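Local coordinates for xyloglucan-specific endo-beta-1,4-glucanase (Uncultured bacterium, PDB 4W88), which hydrolyses internal beta-1,4-glucosidic bonds of xyloglucan, a branched polysaccharide of plant cell walls, as a family 5 glycoside hydrolase, at residues Y97-T102 with K141-G146. The protein carries 1 engineered substitution. Residues are numbered along the deposited sequence; the frame is centred on the assembly and turned at random.
Sequences YIILDT and KLMFEG
Strands 97-101 and 142-145 run parallel, axes 4.6 Å apart at closest approach, joined by a ladder in which I98 and L100 reach across with both N and O, from I98 N to K141 O (2.8 Å) through to E145 N to L100 O (2.9 Å). Where the strands begin, the extended aliphatic chain of K141 lies over one face of the Y97 ring, CG 4.1 Å from its centroid, while NZ goes on to G95 O; a lysine can thus both pack and bond. An alanine in place of Y97 would probably leave those methylenes without their aromatic platform and K141 freer to swing. Beta-branched I98 suits a strand, its CG2 meeting L142 CD1 at 3.6 Å on the face shared with L100 and F144. That face packs on helix 78-92 and W128 of helix 117-134. On the barrel-interior face, I99 CG2 touches E145 OE1 at 3.4 Å, and E145, CG anti to its backbone N (chi1 -180°), extends to R59, H200 and T270, which satisfy its buried carboxylate. T102 OG1 donates to G146 O (2.8 Å). These are neighbouring strands of the (beta/alpha)8 barrel, linked through helix 117-134 and flanked by strands 57-60 and 193-196.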
loop_
_atom_site.group_PDB
_atom_site.type_symbol
_atom_site.label_atom_id
_atom_site.label_comp_id
_atom_site.label_asym_id
_atom_site.label_seq_id
_atom_site.Cartn_x
_atom_site.Cartn_y
_atom_site.Cartn_z
ATOM N N TYR A 97 -8.566 2.004 -10.938
ATOM C CA TYR A 97 -7.648 0.947 -10.539
ATOM C C TYR A 97 -7.654 0.912 -9.019
ATOM O O TYR A 97 -7.656 1.967 -8.367
ATOM C CB TYR A 97 -6.259 1.175 -11.161
ATOM C CG TYR A 97 -6.340 1.041 -12.673
ATOM C CD1 TYR A 97 -6.764 2.118 -13.508
ATOM C CD2 TYR A 97 -6.151 -0.182 -13.242
ATOM C CE1 TYR A 97 -6.965 1.906 -14.853
ATOM C CE2 TYR A 97 -6.292 -0.393 -14.589
ATOM C CZ TYR A 97 -6.708 0.626 -15.384
ATOM O OH TYR A 97 -6.908 0.312 -16.718
ATOM N N ILE A 98 -7.570 -0.288 -8.457
ATOM C CA ILE A 98 -7.813 -0.471 -7.039
ATOM C C ILE A 98 -6.795 -1.431 -6.444
ATOM O O ILE A 98 -6.564 -2.502 -7.047
ATOM C CB ILE A 98 -9.225 -1.033 -6.758
ATOM C CG1 ILE A 98 -10.272 -0.190 -7.475
ATOM C CG2 ILE A 98 -9.488 -1.093 -5.248
ATOM C CD1 ILE A 98 -11.639 -0.851 -7.596
ATOM N N ILE A 99 -6.309 -1.124 -5.268
ATOM C CA ILE A 99 -5.603 -2.108 -4.476
ATOM C C ILE A 99 -6.315 -2.312 -3.181
ATOM O O ILE A 99 -6.532 -1.382 -2.451
ATOM C CB ILE A 99 -4.127 -1.724 -4.203
ATOM C CG1 ILE A 99 -3.331 -1.585 -5.507
ATOM C CG2 ILE A 99 -3.493 -2.657 -3.190
ATOM C CD1 ILE A 99 -1.923 -0.995 -5.265
ATOM N N LEU A 100 -6.643 -3.571 -2.918
ATOM C CA LEU A 100 -7.136 -4.033 -1.614
ATOM C C LEU A 100 -5.992 -4.764 -0.877
ATOM O O LEU A 100 -5.421 -5.706 -1.428
ATOM C CB LEU A 100 -8.253 -5.045 -1.789
ATOM C CG LEU A 100 -8.866 -5.624 -0.531
ATOM C CD1 LEU A 100 -9.487 -4.566 0.369
ATOM C CD2 LEU A 100 -9.855 -6.731 -0.946
ATOM N N ASP A 101 -5.643 -4.316 0.334
ATOM C CA ASP A 101 -4.647 -5.016 1.111
ATOM C C ASP A 101 -5.207 -5.668 2.378
ATOM O O ASP A 101 -6.414 -5.574 2.651
ATOM C CB ASP A 101 -3.442 -4.122 1.431
ATOM C CG ASP A 101 -3.598 -3.194 2.643
ATOM O OD1 ASP A 101 -4.573 -3.270 3.368
ATOM O OD2 ASP A 101 -2.572 -2.400 2.872
ATOM N N THR A 102 -4.326 -6.350 3.117
ATOM C CA THR A 102 -4.485 -6.463 4.574
ATOM C C THR A 102 -3.456 -5.475 5.157
ATOM O O THR A 102 -2.385 -5.249 4.564
ATOM C CB THR A 102 -4.262 -7.886 5.110
ATOM O OG1 THR A 102 -2.852 -8.272 5.118
ATOM C CG2 THR A 102 -5.093 -8.902 4.396
ATOM N N LYS A 141 -8.877 -4.436 -13.069
ATOM C CA LYS A 141 -8.507 -3.186 -12.475
ATOM C C LYS A 141 -8.375 -3.328 -10.919
ATOM O O LYS A 141 -7.738 -2.471 -10.275
ATOM C CB LYS A 141 -9.488 -2.096 -12.785
ATOM C CG LYS A 141 -9.665 -1.745 -14.267
ATOM C CD LYS A 141 -10.440 -0.442 -14.538
ATOM C CE LYS A 141 -10.747 -0.230 -15.981
ATOM N NZ LYS A 141 -11.219 1.188 -16.028
ATOM N N LEU A 142 -8.978 -4.366 -10.336
ATOM C CA LEU A 142 -8.831 -4.650 -8.891
ATOM C C LEU A 142 -7.616 -5.606 -8.717
ATOM O O LEU A 142 -7.572 -6.714 -9.277
ATOM C CB LEU A 142 -10.076 -5.311 -8.305
ATOM C CG LEU A 142 -10.007 -5.814 -6.825
ATOM C CD1 LEU A 142 -9.710 -4.661 -5.916
ATOM C CD2 LEU A 142 -11.306 -6.430 -6.422
HETATM N N MSE A 143 -6.669 -5.164 -7.861
HETATM C CA MSE A 143 -5.456 -5.880 -7.529
HETATM C C MSE A 143 -5.442 -6.121 -6.041
HETATM O O MSE A 143 -6.102 -5.367 -5.259
HETATM C CB MSE A 143 -4.302 -4.980 -7.929
HETATM C CG MSE A 143 -4.370 -4.576 -9.391
HETATM SE SE MSE A 143 -2.802 -3.527 -9.973
HETATM C CE MSE A 143 -3.289 -1.777 -9.317
ATOM N N PHE A 144 -4.794 -7.210 -5.625
ATOM C CA PHE A 144 -4.690 -7.575 -4.223
ATOM C C PHE A 144 -3.226 -7.452 -3.790
ATOM O O PHE A 144 -2.317 -7.933 -4.480
ATOM C CB PHE A 144 -5.110 -9.032 -3.967
ATOM C CG PHE A 144 -6.537 -9.392 -4.316
ATOM C CD1 PHE A 144 -7.608 -8.471 -4.359
ATOM C CD2 PHE A 144 -6.845 -10.757 -4.488
ATOM C CE1 PHE A 144 -8.894 -8.888 -4.682
ATOM C CE2 PHE A 144 -8.127 -11.160 -4.735
ATOM C CZ PHE A 144 -9.155 -10.227 -4.826
ATOM N N GLU A 145 -3.036 -6.858 -2.607
ATOM C CA GLU A 145 -1.718 -6.731 -1.980
ATOM C C GLU A 145 -1.757 -7.484 -0.655
ATOM O O GLU A 145 -2.506 -7.171 0.273
ATOM C CB GLU A 145 -1.370 -5.237 -1.805
ATOM C CG GLU A 145 0.012 -4.967 -1.147
ATOM C CD GLU A 145 0.330 -3.455 -1.086
ATOM O OE1 GLU A 145 -0.606 -2.667 -1.388
ATOM O OE2 GLU A 145 1.485 -3.078 -0.695
ATOM N N GLY A 146 -1.015 -8.601 -0.611
ATOM C CA GLY A 146 -1.246 -9.610 0.420
ATOM C C GLY A 146 -1.057 -9.143 1.869
ATOM O O GLY A 146 -1.867 -9.488 2.738
#